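Local structure of penicillin-binding protein (Bacillus halodurans, 3TG9) at residues B[18-23]-B[325-330]; B[199-204]-B[229-234]; B[259-264]-B[282-287]. The protein is probably a penicillin-binding protein of the serine beta-lactamase superfamily, expected to react with peptidoglycan peptides or beta-lactams, though its exact substrate is not established. All coordinates share one frame; numbering follows the deposited sequence.

Interaction 1 (B[18-23]-B[325-330]); sequences GTALMK and AAIEAL
Strand 18-23 and helix 325-330 run nearly parallel: the axes of the two short segments make 17° and come within 9.9 Å, with M22 and I327 as the nearest pair at 7.5 Å between CA atoms. The alternation of the strand decides which residues meet the helix: A20 and M22 project toward it, whereas L21 points to the other side of the sheet, where it meets helix 234-245. I327 lies between the two strand residues and uses both of its branches. Its CG1 stands beside the backbone N (chi1 -64°), which puts CG2 anti to that nitrogen, and the two branches reach different partners. CD1, at the end of the longer branch, comes to 4.0 Å from A20 CB, while CG2 lies 4.0 Å from M22 CB. M22 runs past I327 in the opposite direction and is extended until its last torsion, chi3 -88°, where the chain bends. The bend brings M22 CE to 3.4 Å from I327 CG2, tighter than ordinary van der Waals contact, and to 3.6 Å from L330 CB. Helix 7-13 joins the same cluster through M11 against A20 and through L7 and I10 against I327, and V310 of the next strand also meets I327. This is the packing of terminal helices on one face of the central antiparallel sheet, as in serine beta-lactamases and penicillin-binding proteins. No hydrogen bond crosses between the segments, and the strand's backbone is bonded to its neighbours 30-34 and 308-314. With 188 Å² buried in total, the contact between these two segments is wholly apolar, and polar ties of the helix run elsewhere, from E328 to K286 and Y303.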
ATOM      1  N   GLY B  18       5.517  14.716 -13.193  1.00 31.13           N
ATOM      2  CA  GLY B  18       4.662  15.444 -12.280  1.00 29.42           C
ATOM      3  C   GLY B  18       3.926  16.542 -13.021  1.00 37.21           C
ATOM      4  O   GLY B  18       3.649  16.416 -14.217  1.00 38.35           O
ATOM      5  N   THR B  19       3.613  17.618 -12.304  1.00 32.59           N
ATOM      6  CA  THR B  19       2.952  18.785 -12.874  1.00 38.12           C
ATOM      7  C   THR B  19       3.589  20.079 -12.356  1.00 39.96           C
ATOM      8  O   THR B  19       3.670  20.302 -11.142  1.00 37.90           O
ATOM      9  CB  THR B  19       1.464  18.800 -12.529  1.00 35.59           C
ATOM     10  OG1 THR B  19       0.820  17.685 -13.163  1.00 38.75           O
ATOM     11  CG2 THR B  19       0.814  20.104 -12.998  1.00 36.23           C
ATOM     12  N   ALA B  20       4.048  20.922 -13.279  1.00 39.20           N
ATOM     13  CA  ALA B  20       4.574  22.242 -12.925  1.00 37.84           C
ATOM     14  C   ALA B  20       3.596  23.346 -13.309  1.00 37.08           C
ATOM     15  O   ALA B  20       2.813  23.191 -14.245  1.00 39.97           O
ATOM     16  CB  ALA B  20       5.927  22.474 -13.586  1.00 37.72           C
ATOM     17  N   LEU B  21       3.640  24.456 -12.579  1.00 34.17           N
ATOM     18  CA  LEU B  21       2.784  25.605 -12.857  1.00 36.38           C
ATOM     19  C   LEU B  21       3.555  26.916 -12.670  1.00 41.52           C
ATOM     20  O   LEU B  21       4.411  27.029 -11.784  1.00 38.11           O
ATOM     21  CB  LEU B  21       1.540  25.580 -11.960  1.00 34.41           C
ATOM     22  CG  LEU B  21       0.597  26.785 -11.928  1.00 32.27           C
ATOM     23  CD1 LEU B  21      -0.766  26.374 -11.437  1.00 33.50           C
ATOM     24  CD2 LEU B  21       1.140  27.893 -11.047  1.00 36.78           C
ATOM     25  N   MET B  22       3.252  27.902 -13.510  1.00 40.13           N
ATOM     26  CA  MET B  22       3.818  29.249 -13.355  1.00 44.93           C
ATOM     27  C   MET B  22       2.776  30.315 -13.647  1.00 42.74           C
ATOM     28  O   MET B  22       2.103  30.267 -14.670  1.00 42.49           O
ATOM     29  CB  MET B  22       5.003  29.467 -14.287  1.00 41.03           C
ATOM     30  CG  MET B  22       5.120  30.908 -14.730  1.00 51.04           C
ATOM     31  SD  MET B  22       6.244  31.132 -16.113  1.00 64.91           S
ATOM     32  CE  MET B  22       7.792  31.356 -15.253  1.00 54.41           C
ATOM     33  N   LYS B  23       2.643  31.276 -12.746  1.00 38.38           N
ATOM     34  CA  LYS B  23       1.695  32.356 -12.953  1.00 42.58           C
ATOM     35  C   LYS B  23       2.351  33.713 -12.714  1.00 45.46           C
ATOM     36  O   LYS B  23       3.003  33.922 -11.686  1.00 40.83           O
ATOM     37  CB  LYS B  23       0.476  32.183 -12.053  1.00 38.07           C
ATOM     38  CG  LYS B  23      -0.263  33.470 -11.776  1.00 42.58           C
ATOM     39  CD  LYS B  23      -1.734  33.225 -11.520  1.00 44.08           C
ATOM     40  CE  LYS B  23      -2.429  34.504 -11.126  1.00 49.71           C
ATOM     41  NZ  LYS B  23      -3.729  34.656 -11.822  1.00 54.65           N
ATOM     42  N   ALA B 325      14.221  25.995 -10.553  1.00 39.17           N
ATOM     43  CA  ALA B 325      15.243  26.960 -10.947  1.00 44.51           C
ATOM     44  C   ALA B 325      15.069  27.378 -12.410  1.00 46.97           C
ATOM     45  O   ALA B 325      15.146  28.561 -12.738  1.00 46.50           O
ATOM     46  CB  ALA B 325      16.633  26.387 -10.714  1.00 42.16           C
ATOM     47  N   ALA B 326      14.826  26.400 -13.282  1.00 47.84           N
ATOM     48  CA  ALA B 326      14.613  26.663 -14.704  1.00 44.26           C
ATOM     49  C   ALA B 326      13.462  27.624 -14.928  1.00 43.69           C
ATOM     50  O   ALA B 326      13.500  28.440 -15.850  1.00 47.89           O
ATOM     51  CB  ALA B 326      14.369  25.373 -15.458  1.00 44.34           C
ATOM     52  N   ILE B 327      12.447  27.531 -14.077  1.00 40.84           N
ATOM     53  CA  ILE B 327      11.240  28.334 -14.235  1.00 41.80           C
ATOM     54  C   ILE B 327      11.404  29.738 -13.664  1.00 47.90           C
ATOM     55  O   ILE B 327      10.949  30.709 -14.265  1.00 50.78           O
ATOM     56  CB  ILE B 327      10.018  27.684 -13.549  1.00 41.58           C
ATOM     57  CG1 ILE B 327       9.655  26.348 -14.209  1.00 42.39           C
ATOM     58  CG2 ILE B 327       8.833  28.632 -13.573  1.00 37.36           C
ATOM     59  CD1 ILE B 327       8.430  25.657 -13.579  1.00 36.00           C
ATOM     60  N   GLU B 328      12.027  29.853 -12.496  1.00 48.57           N
ATOM     61  CA  GLU B 328      12.153  31.162 -11.878  1.00 48.86           C
ATOM     62  C   GLU B 328      13.124  32.024 -12.682  1.00 51.15           C
ATOM     63  O   GLU B 328      13.082  33.256 -12.613  1.00 53.75           O
ATOM     64  CB  GLU B 328      12.532  31.057 -10.396  1.00 41.33           C
ATOM     65  CG  GLU B 328      13.830  30.350 -10.109  1.00 46.57           C
ATOM     66  CD  GLU B 328      14.141  30.334  -8.618  1.00 48.21           C
ATOM     67  OE1 GLU B 328      13.200  30.414  -7.798  1.00 44.29           O
ATOM     68  OE2 GLU B 328      15.333  30.242  -8.263  1.00 54.14           O
ATOM     69  N   ALA B 329      13.984  31.360 -13.450  1.00 52.27           N
ATOM     70  CA  ALA B 329      14.833  32.025 -14.426  1.00 48.36           C
ATOM     71  C   ALA B 329      13.987  32.767 -15.454  1.00 56.38           C
ATOM     72  O   ALA B 329      14.219  33.953 -15.723  1.00 59.67           O
ATOM     73  CB  ALA B 329      15.721  31.003 -15.125  1.00 47.37           C
ATOM     74  N   LEU B 330      13.008  32.063 -16.021  1.00 55.31           N
ATOM     75  CA  LEU B 330      12.053  32.655 -16.959  1.00 57.58           C
ATOM     76  C   LEU B 330      11.556  34.019 -16.484  1.00 62.03           C
ATOM     77  O   LEU B 330      11.370  34.937 -17.281  1.00 63.10           O
ATOM     78  CB  LEU B 330      10.866  31.716 -17.173  1.00 55.21           C
ATOM     79  CG  LEU B 330      10.914  30.729 -18.346  1.00 58.59           C
ATOM     80  CD1 LEU B 330      12.290  30.101 -18.526  1.00 57.61           C
ATOM     81  CD2 LEU B 330       9.839  29.667 -18.169  1.00 53.16           C
TER

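Interaction 2 (B[199-204]-B[229-234])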
ATOM      1  N   ALA B 199      -9.722   9.170  -6.856  1.00 26.95           N
ATOM      2  CA  ALA B 199      -9.345   9.259  -8.261  1.00 28.58           C
ATOM      3  C   ALA B 199      -8.402  10.427  -8.495  1.00 30.81           C
ATOM      4  O   ALA B 199      -8.339  11.357  -7.691  1.00 27.52           O
ATOM      5  CB  ALA B 199     -10.591   9.421  -9.125  1.00 30.27           C
ATOM      6  N   LYS B 200      -7.680  10.384  -9.608  1.00 32.15           N
ATOM      7  CA  LYS B 200      -6.839  11.506 -10.007  1.00 32.59           C
ATOM      8  C   LYS B 200      -5.829  11.854  -8.916  1.00 35.68           C
ATOM      9  O   LYS B 200      -5.673  13.014  -8.519  1.00 35.31           O
ATOM     10  CB  LYS B 200      -7.699  12.705 -10.413  1.00 38.57           C
ATOM     11  CG  LYS B 200      -8.449  12.465 -11.739  1.00 40.90           C
ATOM     12  CD  LYS B 200      -9.096  13.725 -12.320  1.00 47.75           C
ATOM     13  CE  LYS B 200     -10.598  13.802 -12.013  1.00 55.86           C
ATOM     14  NZ  LYS B 200     -10.901  14.326 -10.645  1.00 59.91           N
ATOM     15  N   THR B 201      -5.146  10.813  -8.452  1.00 32.09           N
ATOM     16  CA  THR B 201      -4.108  10.923  -7.446  1.00 31.98           C
ATOM     17  C   THR B 201      -2.915  10.126  -7.931  1.00 28.95           C
ATOM     18  O   THR B 201      -3.055   8.991  -8.362  1.00 29.41           O
ATOM     19  CB  THR B 201      -4.554  10.352  -6.095  1.00 26.16           C
ATOM     20  OG1 THR B 201      -5.819  10.916  -5.731  1.00 28.81           O
ATOM     21  CG2 THR B 201      -3.531  10.685  -5.023  1.00 24.43           C
ATOM     22  N   ALA B 202      -1.737  10.725  -7.882  1.00 26.63           N
ATOM     23  CA  ALA B 202      -0.555  10.052  -8.379  1.00 29.50           C
ATOM     24  C   ALA B 202       0.026   9.151  -7.291  1.00 30.41           C
ATOM     25  O   ALA B 202      -0.033   9.490  -6.102  1.00 27.68           O
ATOM     26  CB  ALA B 202       0.482  11.082  -8.854  1.00 26.31           C
ATOM     27  N   LEU B 203       0.554   8.001  -7.705  1.00 25.17           N
ATOM     28  CA  LEU B 203       1.318   7.128  -6.826  1.00 28.45           C
ATOM     29  C   LEU B 203       2.754   7.639  -6.795  1.00 34.22           C
ATOM     30  O   LEU B 203       3.231   8.231  -7.771  1.00 27.35           O
ATOM     31  CB  LEU B 203       1.269   5.663  -7.303  1.00 29.10           C
ATOM     32  CG  LEU B 203       0.008   4.857  -6.942  1.00 29.45           C
ATOM     33  CD1 LEU B 203      -1.227   5.563  -7.435  1.00 34.00           C
ATOM     34  CD2 LEU B 203       0.043   3.434  -7.496  1.00 33.96           C
ATOM     35  N   GLY B 204       3.435   7.417  -5.672  1.00 29.84           N
ATOM     36  CA  GLY B 204       4.794   7.885  -5.498  1.00 29.00           C
ATOM     37  C   GLY B 204       5.788   6.791  -5.800  1.00 27.76           C
ATOM     38  O   GLY B 204       5.741   5.724  -5.196  1.00 29.07           O
ATOM     39  N   GLY B 229       2.929  15.480   4.002  1.00 25.37           N
ATOM     40  CA  GLY B 229       2.185  14.409   3.371  1.00 26.35           C
ATOM     41  C   GLY B 229       0.816  14.748   2.807  1.00 28.30           C
ATOM     42  O   GLY B 229       0.115  13.840   2.355  1.00 26.41           O
ATOM     43  N   ALA B 230       0.420  16.021   2.832  1.00 21.86           N
ATOM     44  CA  ALA B 230      -0.866  16.406   2.244  1.00 22.64           C
ATOM     45  C   ALA B 230      -0.810  16.339   0.719  1.00 22.82           C
ATOM     46  O   ALA B 230       0.275  16.310   0.131  1.00 22.14           O
ATOM     47  CB  ALA B 230      -1.281  17.788   2.699  1.00 25.19           C
ATOM     48  N   TYR B 231      -1.983  16.302   0.087  1.00 25.23           N
ATOM     49  CA  TYR B 231      -2.086  16.226  -1.369  1.00 24.05           C
ATOM     50  C   TYR B 231      -2.724  17.493  -1.924  1.00 23.87           C
ATOM     51  O   TYR B 231      -3.664  18.017  -1.341  1.00 24.23           O
ATOM     52  CB  TYR B 231      -2.941  15.035  -1.796  1.00 22.78           C
ATOM     53  CG  TYR B 231      -2.316  13.655  -1.591  1.00 23.33           C
ATOM     54  CD1 TYR B 231      -1.735  12.970  -2.655  1.00 23.41           C
ATOM     55  CD2 TYR B 231      -2.332  13.032  -0.348  1.00 23.14           C
ATOM     56  CE1 TYR B 231      -1.171  11.709  -2.489  1.00 25.14           C
ATOM     57  CE2 TYR B 231      -1.765  11.749  -0.168  1.00 25.41           C
ATOM     58  CZ  TYR B 231      -1.193  11.100  -1.247  1.00 23.42           C
ATOM     59  OH  TYR B 231      -0.641   9.843  -1.103  1.00 29.36           O
ATOM     60  N   VAL B 232      -2.212  17.979  -3.049  1.00 21.73           N
ATOM     61  CA  VAL B 232      -2.847  19.078  -3.759  1.00 26.60           C
ATOM     62  C   VAL B 232      -2.603  18.885  -5.240  1.00 26.66           C
ATOM     63  O   VAL B 232      -1.782  18.055  -5.633  1.00 22.81           O
ATOM     64  CB  VAL B 232      -2.249  20.452  -3.365  1.00 25.74           C
ATOM     65  CG1 VAL B 232      -2.398  20.705  -1.871  1.00 26.41           C
ATOM     66  CG2 VAL B 232      -0.795  20.532  -3.789  1.00 23.14           C
ATOM     67  N   THR B 233      -3.329  19.653  -6.051  1.00 26.88           N
ATOM     68  CA  THR B 233      -3.009  19.829  -7.462  1.00 29.11           C
ATOM     69  C   THR B 233      -2.183  21.108  -7.567  1.00 31.16           C
ATOM     70  O   THR B 233      -2.243  21.953  -6.673  1.00 28.68           O
ATOM     71  CB  THR B 233      -4.278  20.033  -8.298  1.00 31.08           C
ATOM     72  OG1 THR B 233      -4.967  21.196  -7.826  1.00 29.05           O
ATOM     73  CG2 THR B 233      -5.206  18.820  -8.198  1.00 28.15           C
ATOM     74  N   ALA B 234      -1.422  21.255  -8.651  1.00 31.22           N
ATOM     75  CA  ALA B 234      -0.588  22.441  -8.852  1.00 27.22           C
ATOM     76  C   ALA B 234      -1.389  23.723  -8.682  1.00 30.43           C
ATOM     77  O   ALA B 234      -0.940  24.671  -8.022  1.00 31.02           O
ATOM     78  CB  ALA B 234       0.069  22.408 -10.230  1.00 27.15           C
TER
HETATM   79  O   HOH W   1       0.272   8.715  -3.417  1.00 25.17           O
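The Y231 ring meets T201 and A202 along one side. A202 O lies near the ring plane at the edge, 4.4 Å from Y231 CE1, and a water oxygen lies in the plane beside the phenol. The T201 methyl approaches obliquely, with CG2 3.6 Å from Y231 CE1 and 3.7 Å from Y231 CD1. F192, from outside the two segments, brings its own ring to Y231 with the planes inclined by about 30°.

The water makes the polar link. It donates to A202 O over 2.8 Å and is hydrogen-bonded to Y231 OH at 2.7 Å, which ties the phenol end to the backbone of the loop in the absence of any direct hydrogen bond between the segments. The side chains of T201 and Y231 cross at about a right angle. In T201 the methyl stands anti to the backbone N and OG1 beside it (chi1 -51°); this division sends the carbon toward the ring while the hydroxyl bonds to P198 O. The interface is small, 85 Å² in total, and all three touching residues are buried.

Both segments flank the chain around strand 51-52. K200 and A202 make backbone bonds to R50, and strand 231-232 pairs antiparallel with 51-52, with A230 and G229 bonded to I53 and A54, just ahead of the SxxK sequence that probably carries the family's nucleophilic serine. Beyond the tyrosine, T233 serves as N-cap of helix 234-245, its OG1 bonded to D236 N, and A234 packs on strand 18-24.

Interaction 3 (B[259-264]-B[282-287])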
ATOM      1  N   LEU B 259       4.950  35.763   7.578  1.00 32.43           N
ATOM      2  CA  LEU B 259       5.947  35.955   6.526  1.00 32.94           C
ATOM      3  C   LEU B 259       7.180  36.719   7.009  1.00 36.22           C
ATOM      4  O   LEU B 259       8.010  37.143   6.200  1.00 36.06           O
ATOM      5  CB  LEU B 259       5.328  36.696   5.338  1.00 34.40           C
ATOM      6  CG  LEU B 259       4.108  36.041   4.677  1.00 32.81           C
ATOM      7  CD1 LEU B 259       3.350  37.043   3.822  1.00 30.74           C
ATOM      8  CD2 LEU B 259       4.526  34.827   3.855  1.00 31.24           C
ATOM      9  N   THR B 260       7.301  36.906   8.319  1.00 32.79           N
ATOM     10  CA  THR B 260       8.435  37.643   8.870  1.00 35.75           C
ATOM     11  C   THR B 260       9.644  36.738   9.049  1.00 38.22           C
ATOM     12  O   THR B 260       9.524  35.651   9.600  1.00 36.83           O
ATOM     13  CB  THR B 260       8.093  38.264  10.233  1.00 37.37           C
ATOM     14  OG1 THR B 260       7.130  39.302  10.052  1.00 34.05           O
ATOM     15  CG2 THR B 260       9.333  38.853  10.885  1.00 35.65           C
ATOM     16  N   PRO B 261      10.819  37.183   8.579  1.00 40.17           N
ATOM     17  CA  PRO B 261      12.040  36.396   8.759  1.00 31.28           C
ATOM     18  C   PRO B 261      12.453  36.408  10.221  1.00 37.95           C
ATOM     19  O   PRO B 261      13.297  37.222  10.612  1.00 43.59           O
ATOM     20  CB  PRO B 261      13.074  37.146   7.913  1.00 35.22           C
ATOM     21  CG  PRO B 261      12.293  38.063   7.037  1.00 37.78           C
ATOM     22  CD  PRO B 261      11.060  38.409   7.805  1.00 37.30           C
ATOM     23  N   HIS B 262      11.857  35.519  11.012  1.00 37.49           N
ATOM     24  CA  HIS B 262      12.132  35.416  12.442  1.00 36.12           C
ATOM     25  C   HIS B 262      13.492  34.807  12.706  1.00 39.95           C
ATOM     26  O   HIS B 262      14.162  35.164  13.670  1.00 46.90           O
ATOM     27  CB  HIS B 262      11.075  34.557  13.138  1.00 34.61           C
ATOM     28  CG  HIS B 262       9.699  35.131  13.089  1.00 34.58           C
ATOM     29  ND1 HIS B 262       8.719  34.640  12.259  1.00 35.71           N
ATOM     30  CD2 HIS B 262       9.135  36.159  13.771  1.00 34.59           C
ATOM     31  CE1 HIS B 262       7.609  35.341  12.423  1.00 36.04           C
ATOM     32  NE2 HIS B 262       7.839  36.269  13.338  1.00 38.48           N
ATOM     33  N   VAL B 263      13.889  33.863  11.865  1.00 40.21           N
ATOM     34  CA  VAL B 263      15.155  33.171  12.057  1.00 40.53           C
ATOM     35  C   VAL B 263      16.008  33.363  10.822  1.00 40.72           C
ATOM     36  O   VAL B 263      15.493  33.359   9.700  1.00 39.55           O
ATOM     37  CB  VAL B 263      14.952  31.649  12.273  1.00 43.06           C
ATOM     38  CG1 VAL B 263      16.284  30.965  12.560  1.00 42.53           C
ATOM     39  CG2 VAL B 263      13.970  31.391  13.395  1.00 39.87           C
ATOM     40  N   HIS B 264      17.306  33.551  11.027  1.00 39.43           N
ATOM     41  CA  HIS B 264      18.254  33.493   9.933  1.00 38.60           C
ATOM     42  C   HIS B 264      18.953  32.148  10.020  1.00 43.12           C
ATOM     43  O   HIS B 264      19.554  31.835  11.045  1.00 48.35           O
ATOM     44  CB  HIS B 264      19.266  34.630  10.034  1.00 45.61           C
ATOM     45  CG  HIS B 264      20.255  34.659   8.911  1.00 47.22           C
ATOM     46  ND1 HIS B 264      21.381  35.455   8.929  1.00 49.67           N
ATOM     47  CD2 HIS B 264      20.293  33.979   7.738  1.00 44.14           C
ATOM     48  CE1 HIS B 264      22.062  35.274   7.809  1.00 52.57           C
ATOM     49  NE2 HIS B 264      21.425  34.382   7.073  1.00 44.25           N
ATOM     50  N   GLY B 282      19.268  43.046   0.925  1.00 44.27           N
ATOM     51  CA  GLY B 282      18.242  43.814   1.609  1.00 40.40           C
ATOM     52  C   GLY B 282      16.869  43.839   0.953  1.00 40.39           C
ATOM     53  O   GLY B 282      16.149  44.830   1.056  1.00 38.67           O
ATOM     54  N   ALA B 283      16.502  42.756   0.274  1.00 39.27           N
ATOM     55  CA  ALA B 283      15.164  42.620  -0.281  1.00 33.30           C
ATOM     56  C   ALA B 283      14.759  41.142  -0.375  1.00 34.18           C
ATOM     57  O   ALA B 283      15.564  40.287  -0.745  1.00 31.11           O
ATOM     58  CB  ALA B 283      15.085  43.284  -1.635  1.00 32.69           C
ATOM     59  N   ILE B 284      13.503  40.856  -0.038  1.00 31.48           N
ATOM     60  CA  ILE B 284      12.975  39.499  -0.104  1.00 32.49           C
ATOM     61  C   ILE B 284      12.606  39.115  -1.531  1.00 28.29           C
ATOM     62  O   ILE B 284      11.737  39.730  -2.139  1.00 32.76           O
ATOM     63  CB  ILE B 284      11.749  39.327   0.814  1.00 29.03           C
ATOM     64  CG1 ILE B 284      12.191  39.362   2.281  1.00 29.21           C
ATOM     65  CG2 ILE B 284      11.042  38.020   0.500  1.00 31.00           C
ATOM     66  CD1 ILE B 284      11.058  39.540   3.265  1.00 29.24           C
ATOM     67  N   SER B 285      13.268  38.095  -2.064  1.00 28.78           N
ATOM     68  CA  SER B 285      13.021  37.674  -3.435  1.00 31.94           C
ATOM     69  C   SER B 285      11.925  36.606  -3.543  1.00 32.36           C
ATOM     70  O   SER B 285      11.210  36.538  -4.548  1.00 30.15           O
ATOM     71  CB  SER B 285      14.312  37.173  -4.073  1.00 35.06           C
ATOM     72  OG  SER B 285      14.985  36.284  -3.204  1.00 37.41           O
ATOM     73  N   LYS B 286      11.784  35.775  -2.516  1.00 31.87           N
ATOM     74  CA  LYS B 286      10.708  34.783  -2.539  1.00 33.52           C
ATOM     75  C   LYS B 286      10.361  34.186  -1.190  1.00 32.01           C
ATOM     76  O   LYS B 286      11.190  34.119  -0.281  1.00 29.48           O
ATOM     77  CB  LYS B 286      10.987  33.662  -3.545  1.00 28.54           C
ATOM     78  CG  LYS B 286      12.076  32.688  -3.151  1.00 29.69           C
ATOM     79  CD  LYS B 286      12.006  31.435  -4.018  1.00 30.68           C
ATOM     80  CE  LYS B 286      13.331  30.702  -4.029  1.00 36.01           C
ATOM     81  NZ  LYS B 286      13.315  29.490  -4.893  1.00 35.10           N
ATOM     82  N   TYR B 287       9.100  33.800  -1.069  1.00 24.19           N
ATOM     83  CA  TYR B 287       8.665  32.943   0.010  1.00 33.56           C
ATOM     84  C   TYR B 287       8.483  31.574  -0.624  1.00 28.27           C
ATOM     85  O   TYR B 287       7.915  31.463  -1.710  1.00 28.15           O
ATOM     86  CB  TYR B 287       7.349  33.445   0.583  1.00 31.27           C
ATOM     87  CG  TYR B 287       7.404  34.883   1.034  1.00 33.36           C
ATOM     88  CD1 TYR B 287       7.950  35.222   2.264  1.00 29.44           C
ATOM     89  CD2 TYR B 287       6.907  35.902   0.229  1.00 34.33           C
ATOM     90  CE1 TYR B 287       7.988  36.534   2.688  1.00 31.19           C
ATOM     91  CE2 TYR B 287       6.952  37.220   0.638  1.00 38.56           C
ATOM     92  CZ  TYR B 287       7.496  37.530   1.869  1.00 35.35           C
ATOM     93  OH  TYR B 287       7.544  38.844   2.286  1.00 35.55           O
TER
HETATM   94  O   HOH W   2       8.019  39.349   4.906  1.00 40.42           O
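L259 and Y287 meet through a CH-pi contact: L259 CD2 sits 4.0 Å from the centroid of the Y287 ring, 20° off its normal and thus over the face. The opposite face carries I284 CG2, 3.8 Å above the plane and displaced toward the rim, so the phenol is held between two aliphatic groups, one from each segment. The leucine and tyrosine side chains cross at about a right angle.

Apolar contacts extend this packing. L259 CB lies 3.8 Å from Y287 CE1, nearer the hydroxyl end than the methyl is. Farther along, P261 CG touches I284 CD1 at 4.2 Å; the proline is the centre of an inverse gamma turn, at which the chain bends.

The polar part is water-mediated. One water donates to L259 O over 2.6 Å and is hydrogen-bonded to Y287 OH at 2.7 Å, lying in the ring plane at its edge. No direct hydrogen bond joins the segments, so this water provides their polar link beside the apolar contacts.

L259 is the first residue to leave helix 252-258, and the segment then turns into strand 263-266, at one edge of the main sheet. Strand 284-293 lies three places inward, and I277 of intervening strand 276-279 touches both P261 and I284. W241 and M245 of helix 234-245 pack against Y287, and M245 also meets L259.

In the fold
Interaction 1 pairs residues more than 300 positions apart, and interactions 2 and 3 follow one another within the loop it closes. Interactions 1 and 3 reach the same antiparallel sheet, their centres about 21 Å apart, and a salt bridge joins them, E328 OE1 to K286 NZ at 3.1 Å. Interaction 2 lies about 18 Å from interaction 1, centre to centre, and touches it where T19 CG2 meets A234 CB at 3.7 Å. Interactions 2 and 3 do not touch: their centres are about 29 Å apart, on opposite sides of the chain's centre. Helix 234-245 begins in interaction 2 and packs on residues of the other two, linking the loop residues of interaction 2 to the sheet and the edge region of interaction 3.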